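Local coordinates for chaperone SycD (Chlamydia pneumoniae, PDB 4NRH), which probably serves as a type III secretion chaperone that, in complex with the gatekeeper CopN, helps direct secretion of the translocator proteins, at residues Y71-R84 / S99-Q112. Sequence-based numbering, arbitrary orientation.
Sequences YLDKDYAKSITVFR and SLGASLHMSEQYSQ
S103 is the knob at the centre of this contact, seated in a hole formed by Y71, S79, I80 and F83 where helical segments 76-84 and 99-106 pack at an axis distance of 9.0 Å, roughly antiparallel at 152°. Its OG donates to S99 O, which also takes S103 N on the other face of its carbonyl plane. S103 OG lies 2.8 Å from S79 OG and at the edge of the F83 ring. S79 OG itself donates to Y76 O, so these buried hydroxyls are served by backbone carbonyls one turn back. The F83 ring receives S99 CB over one face, a CH-pi contact at 3.6 Å from the centroid. Beside S103, whose CB touches I80 CG1, I80 CD1 meets L104 CD2 at 3.7 Å.

The M106 end is more open to solvent, yet M106 CB still sits over the centre of the Y76 ring, and its bent chain (chi2 -58°, chi3 -58°) brings CE to 3.3 Å from Y76 OH; K74 O lies over the opposite face. Contacts are sparser around R84, whose CG is 4.0 Å from L100 CD1, although R84 NH2 comes to 2.9 Å from Q112 OE1, guanidinium and amide planes nearly perpendicular.

Helices 94-106 and 110-123 fall in the tetratricopeptide repeat region, and helix 76-89 packs against the first of them; helix 57-72 reaches S99 through Y64, helix 110-123 backs A102 and L104, and E32 of helix 31-35 accepts from Q112 NE2 and touches R84.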
loop_
_atom_site.group_PDB
_atom_site.type_symbol
_atom_site.label_atom_id
_atom_site.label_comp_id
_atom_site.label_asym_id
_atom_site.label_seq_id
_atom_site.Cartn_x
_atom_site.Cartn_y
_atom_site.Cartn_z
ATOM N N TYR D 71 -10.487 15.880 -19.642
ATOM C CA TYR D 71 -10.384 15.463 -21.035
ATOM C C TYR D 71 -10.737 16.603 -21.988
ATOM O O TYR D 71 -10.057 16.820 -22.990
ATOM C CB TYR D 71 -11.290 14.257 -21.294
ATOM C CG TYR D 71 -11.311 13.794 -22.732
ATOM C CD1 TYR D 71 -10.284 13.010 -23.244
ATOM C CD2 TYR D 71 -12.361 14.132 -23.575
ATOM C CE1 TYR D 71 -10.301 12.581 -24.557
ATOM C CE2 TYR D 71 -12.387 13.708 -24.890
ATOM C CZ TYR D 71 -11.354 12.933 -25.375
ATOM O OH TYR D 71 -11.373 12.507 -26.682
ATOM N N LEU D 72 -11.807 17.325 -21.668
ATOM C CA LEU D 72 -12.254 18.448 -22.488
ATOM C C LEU D 72 -11.269 19.616 -22.449
ATOM O O LEU D 72 -11.245 20.447 -23.358
ATOM C CB LEU D 72 -13.638 18.919 -22.034
ATOM C CG LEU D 72 -14.779 17.910 -22.184
ATOM C CD1 LEU D 72 -16.096 18.515 -21.722
ATOM C CD2 LEU D 72 -14.883 17.421 -23.621
ATOM N N ASP D 73 -10.460 19.674 -21.397
ATOM C CA ASP D 73 -9.448 20.718 -21.259
ATOM C C ASP D 73 -8.129 20.299 -21.898
ATOM O O ASP D 73 -7.105 20.960 -21.718
ATOM C CB ASP D 73 -9.228 21.063 -19.784
ATOM C CG ASP D 73 -10.398 21.814 -19.181
ATOM O OD1 ASP D 73 -11.156 22.447 -19.946
ATOM O OD2 ASP D 73 -10.559 21.772 -17.944
ATOM N N LYS D 74 -8.167 19.182 -22.622
ATOM C CA LYS D 74 -7.002 18.611 -23.299
ATOM C C LYS D 74 -5.917 18.182 -22.313
ATOM O O LYS D 74 -4.766 17.976 -22.697
ATOM C CB LYS D 74 -6.425 19.600 -24.319
ATOM C CG LYS D 74 -7.386 19.981 -25.434
ATOM C CD LYS D 74 -6.960 21.276 -26.107
ATOM C CE LYS D 74 -7.746 21.521 -27.384
ATOM N NZ LYS D 74 -9.212 21.583 -27.125
ATOM N N ASP D 75 -6.288 18.049 -21.044
ATOM C CA ASP D 75 -5.385 17.494 -20.045
ATOM C C ASP D 75 -5.592 15.987 -19.992
ATOM O O ASP D 75 -6.260 15.466 -19.097
ATOM C CB ASP D 75 -5.626 18.126 -18.672
ATOM C CG ASP D 75 -4.508 17.834 -17.689
ATOM O OD1 ASP D 75 -3.621 17.015 -18.012
ATOM O OD2 ASP D 75 -4.515 18.424 -16.588
ATOM N N TYR D 76 -5.010 15.293 -20.965
ATOM C CA TYR D 76 -5.226 13.864 -21.130
ATOM C C TYR D 76 -4.548 13.063 -20.024
ATOM O O TYR D 76 -5.078 12.049 -19.573
ATOM C CB TYR D 76 -4.726 13.420 -22.503
ATOM C CG TYR D 76 -5.330 14.220 -23.635
ATOM C CD1 TYR D 76 -6.704 14.252 -23.831
ATOM C CD2 TYR D 76 -4.528 14.959 -24.495
ATOM C CE1 TYR D 76 -7.262 14.990 -24.858
ATOM C CE2 TYR D 76 -5.077 15.698 -25.526
ATOM C CZ TYR D 76 -6.443 15.710 -25.703
ATOM O OH TYR D 76 -6.992 16.445 -26.728
ATOM N N ALA D 77 -3.379 13.528 -19.594
ATOM C CA ALA D 77 -2.637 12.882 -18.517
ATOM C C ALA D 77 -3.469 12.792 -17.239
ATOM O O ALA D 77 -3.493 11.756 -16.575
ATOM C CB ALA D 77 -1.338 13.628 -18.252
ATOM N N LYS D 78 -4.151 13.882 -16.903
ATOM C CA LYS D 78 -4.990 13.925 -15.710
ATOM C C LYS D 78 -6.226 13.046 -15.867
ATOM O O LYS D 78 -6.649 12.379 -14.921
ATOM C CB LYS D 78 -5.405 15.365 -15.400
ATOM C CG LYS D 78 -6.317 15.503 -14.192
ATOM C CD LYS D 78 -6.651 16.960 -13.913
ATOM C CE LYS D 78 -7.478 17.101 -12.646
ATOM N NZ LYS D 78 -7.837 18.521 -12.370
ATOM N N SER D 79 -6.803 13.048 -17.065
ATOM C CA SER D 79 -7.990 12.244 -17.338
ATOM C C SER D 79 -7.672 10.754 -17.251
ATOM O O SER D 79 -8.458 9.978 -16.710
ATOM C CB SER D 79 -8.566 12.586 -18.713
ATOM O OG SER D 79 -7.741 12.091 -19.753
ATOM N N ILE D 80 -6.514 10.367 -17.778
ATOM C CA ILE D 80 -6.077 8.975 -17.745
ATOM C C ILE D 80 -5.932 8.479 -16.308
ATOM O O ILE D 80 -6.370 7.376 -15.977
ATOM C CB ILE D 80 -4.741 8.791 -18.497
ATOM C CG1 ILE D 80 -4.954 8.955 -20.003
ATOM C CG2 ILE D 80 -4.151 7.424 -18.216
ATOM C CD1 ILE D 80 -3.669 9.061 -20.799
ATOM N N THR D 81 -5.323 9.304 -15.462
ATOM C CA THR D 81 -5.197 9.004 -14.040
ATOM C C THR D 81 -6.556 8.716 -13.402
ATOM O O THR D 81 -6.725 7.727 -12.689
ATOM C CB THR D 81 -4.523 10.164 -13.278
ATOM O OG1 THR D 81 -3.173 10.323 -13.736
ATOM C CG2 THR D 81 -4.519 9.890 -11.782
ATOM N N VAL D 82 -7.521 9.587 -13.676
ATOM C CA VAL D 82 -8.854 9.484 -13.091
ATOM C C VAL D 82 -9.619 8.246 -13.560
ATOM O O VAL D 82 -10.189 7.516 -12.747
ATOM C CB VAL D 82 -9.694 10.738 -13.413
ATOM C CG1 VAL D 82 -11.138 10.545 -12.973
ATOM C CG2 VAL D 82 -9.086 11.967 -12.753
ATOM N N PHE D 83 -9.624 8.010 -14.869
ATOM C CA PHE D 83 -10.382 6.898 -15.438
ATOM C C PHE D 83 -9.846 5.536 -15.000
ATOM O O PHE D 83 -10.615 4.593 -14.830
ATOM C CB PHE D 83 -10.410 6.993 -16.966
ATOM C CG PHE D 83 -11.168 8.182 -17.483
ATOM C CD1 PHE D 83 -12.394 8.524 -16.936
ATOM C CD2 PHE D 83 -10.664 8.952 -18.518
ATOM C CE1 PHE D 83 -13.098 9.618 -17.402
ATOM C CE2 PHE D 83 -11.364 10.048 -18.989
ATOM C CZ PHE D 83 -12.582 10.381 -18.430
ATOM N N ARG D 84 -8.532 5.433 -14.825
ATOM C CA ARG D 84 -7.937 4.201 -14.310
ATOM C C ARG D 84 -8.442 3.886 -12.903
ATOM O O ARG D 84 -8.714 2.731 -12.581
ATOM C CB ARG D 84 -6.409 4.283 -14.315
ATOM C CG ARG D 84 -5.788 4.239 -15.703
ATOM C CD ARG D 84 -4.355 3.734 -15.643
ATOM N NE ARG D 84 -3.788 3.533 -16.973
ATOM C CZ ARG D 84 -2.767 4.227 -17.464
ATOM N NH1 ARG D 84 -2.187 5.168 -16.732
ATOM N NH2 ARG D 84 -2.320 3.975 -18.688
ATOM N N SER D 99 -13.873 6.147 -22.137
ATOM C CA SER D 99 -13.240 7.436 -21.894
ATOM C C SER D 99 -11.749 7.270 -21.618
ATOM O O SER D 99 -10.946 8.139 -21.960
ATOM C CB SER D 99 -13.922 8.153 -20.729
ATOM O OG SER D 99 -15.261 8.488 -21.052
ATOM N N LEU D 100 -11.384 6.154 -20.994
ATOM C CA LEU D 100 -9.979 5.833 -20.769
ATOM C C LEU D 100 -9.289 5.589 -22.106
ATOM O O LEU D 100 -8.173 6.053 -22.337
ATOM C CB LEU D 100 -9.836 4.610 -19.859
ATOM C CG LEU D 100 -8.423 4.047 -19.684
ATOM C CD1 LEU D 100 -7.462 5.125 -19.196
ATOM C CD2 LEU D 100 -8.426 2.856 -18.736
ATOM N N GLY D 101 -9.968 4.854 -22.983
ATOM C CA GLY D 101 -9.454 4.566 -24.309
ATOM C C GLY D 101 -9.262 5.816 -25.144
ATOM O O GLY D 101 -8.245 5.973 -25.818
ATOM N N ALA D 102 -10.251 6.705 -25.101
ATOM C CA ALA D 102 -10.199 7.961 -25.840
ATOM C C ALA D 102 -9.048 8.843 -25.368
ATOM O O ALA D 102 -8.371 9.479 -26.175
ATOM C CB ALA D 102 -11.522 8.703 -25.713
ATOM N N SER D 103 -8.833 8.876 -24.056
ATOM C CA SER D 103 -7.760 9.674 -23.472
ATOM C C SER D 103 -6.390 9.143 -23.876
ATOM O O SER D 103 -5.491 9.914 -24.217
ATOM C CB SER D 103 -7.888 9.701 -21.948
ATOM O OG SER D 103 -9.054 10.400 -21.547
ATOM N N LEU D 104 -6.236 7.823 -23.836
ATOM C CA LEU D 104 -5.010 7.176 -24.290
ATOM C C LEU D 104 -4.811 7.392 -25.787
ATOM O O LEU D 104 -3.686 7.577 -26.255
ATOM C CB LEU D 104 -5.037 5.680 -23.969
ATOM C CG LEU D 104 -5.015 5.295 -22.488
ATOM C CD1 LEU D 104 -5.441 3.847 -22.302
ATOM C CD2 LEU D 104 -3.636 5.534 -21.889
ATOM N N HIS D 105 -5.912 7.356 -26.532
ATOM C CA HIS D 105 -5.898 7.602 -27.971
ATOM C C HIS D 105 -5.338 8.992 -28.269
ATOM O O HIS D 105 -4.438 9.145 -29.096
ATOM C CB HIS D 105 -7.312 7.449 -28.546
ATOM C CG HIS D 105 -7.378 7.496 -30.043
ATOM N ND1 HIS D 105 -8.435 6.968 -30.753
ATOM C CD2 HIS D 105 -6.525 8.004 -30.965
ATOM C CE1 HIS D 105 -8.231 7.148 -32.045
ATOM N NE2 HIS D 105 -7.080 7.776 -32.201
ATOM N N MET D 106 -5.875 10.001 -27.589
ATOM C CA MET D 106 -5.423 11.376 -27.768
ATOM C C MET D 106 -3.983 11.559 -27.293
ATOM O O MET D 106 -3.288 12.473 -27.733
ATOM C CB MET D 106 -6.346 12.343 -27.022
ATOM C CG MET D 106 -7.779 12.362 -27.533
ATOM S SD MET D 106 -7.897 12.792 -29.278
ATOM C CE MET D 106 -7.103 14.397 -29.293
ATOM N N SER D 107 -3.544 10.686 -26.391
ATOM C CA SER D 107 -2.182 10.729 -25.871
ATOM C C SER D 107 -1.227 9.921 -26.742
ATOM O O SER D 107 -0.036 9.823 -26.443
ATOM C CB SER D 107 -2.141 10.210 -24.434
ATOM O OG SER D 107 -2.873 11.053 -23.563
ATOM N N GLU D 108 -1.769 9.334 -27.808
ATOM C CA GLU D 108 -1.011 8.499 -28.742
ATOM C C GLU D 108 -0.427 7.268 -28.054
ATOM O O GLU D 108 0.603 6.742 -28.473
ATOM C CB GLU D 108 0.101 9.301 -29.429
ATOM C CG GLU D 108 -0.403 10.422 -30.324
ATOM C CD GLU D 108 0.722 11.175 -31.005
ATOM O OE1 GLU D 108 1.817 10.595 -31.166
ATOM O OE2 GLU D 108 0.508 12.343 -31.392
ATOM N N GLN D 109 -1.091 6.819 -26.994
ATOM C CA GLN D 109 -0.748 5.555 -26.359
ATOM C C GLN D 109 -1.697 4.492 -26.895
ATOM O O GLN D 109 -2.607 4.040 -26.201
ATOM C CB GLN D 109 -0.842 5.656 -24.835
ATOM C CG GLN D 109 -0.091 6.841 -24.246
ATOM C CD GLN D 109 0.003 6.780 -22.734
ATOM O OE1 GLN D 109 0.105 5.701 -22.150
ATOM N NE2 GLN D 109 -0.031 7.942 -22.092
ATOM N N TYR D 110 -1.464 4.100 -28.143
ATOM C CA TYR D 110 -2.411 3.295 -28.906
ATOM C C TYR D 110 -2.542 1.864 -28.394
ATOM O O TYR D 110 -3.648 1.326 -28.332
ATOM C CB TYR D 110 -2.007 3.290 -30.381
ATOM C CG TYR D 110 -1.977 4.674 -30.992
ATOM C CD1 TYR D 110 -3.119 5.465 -31.022
ATOM C CD2 TYR D 110 -0.806 5.193 -31.530
ATOM C CE1 TYR D 110 -3.097 6.732 -31.575
ATOM C CE2 TYR D 110 -0.774 6.460 -32.086
ATOM C CZ TYR D 110 -1.922 7.224 -32.105
ATOM O OH TYR D 110 -1.897 8.485 -32.657
ATOM N N SER D 111 -1.415 1.249 -28.046
ATOM C CA SER D 111 -1.406 -0.121 -27.539
ATOM C C SER D 111 -2.358 -0.296 -26.357
ATOM O O SER D 111 -3.114 -1.267 -26.293
ATOM C CB SER D 111 0.012 -0.527 -27.131
ATOM O OG SER D 111 0.047 -1.868 -26.675
ATOM N N GLN D 112 -2.312 0.647 -25.423
ATOM C CA GLN D 112 -3.179 0.608 -24.252
ATOM C C GLN D 112 -4.576 1.128 -24.576
ATOM O O GLN D 112 -5.559 0.710 -23.963
ATOM C CB GLN D 112 -2.559 1.408 -23.107
ATOM C CG GLN D 112 -1.309 0.759 -22.543
ATOM C CD GLN D 112 -0.793 1.454 -21.303
ATOM O OE1 GLN D 112 -1.206 2.569 -20.983
ATOM N NE2 GLN D 112 0.122 0.800 -20.599
#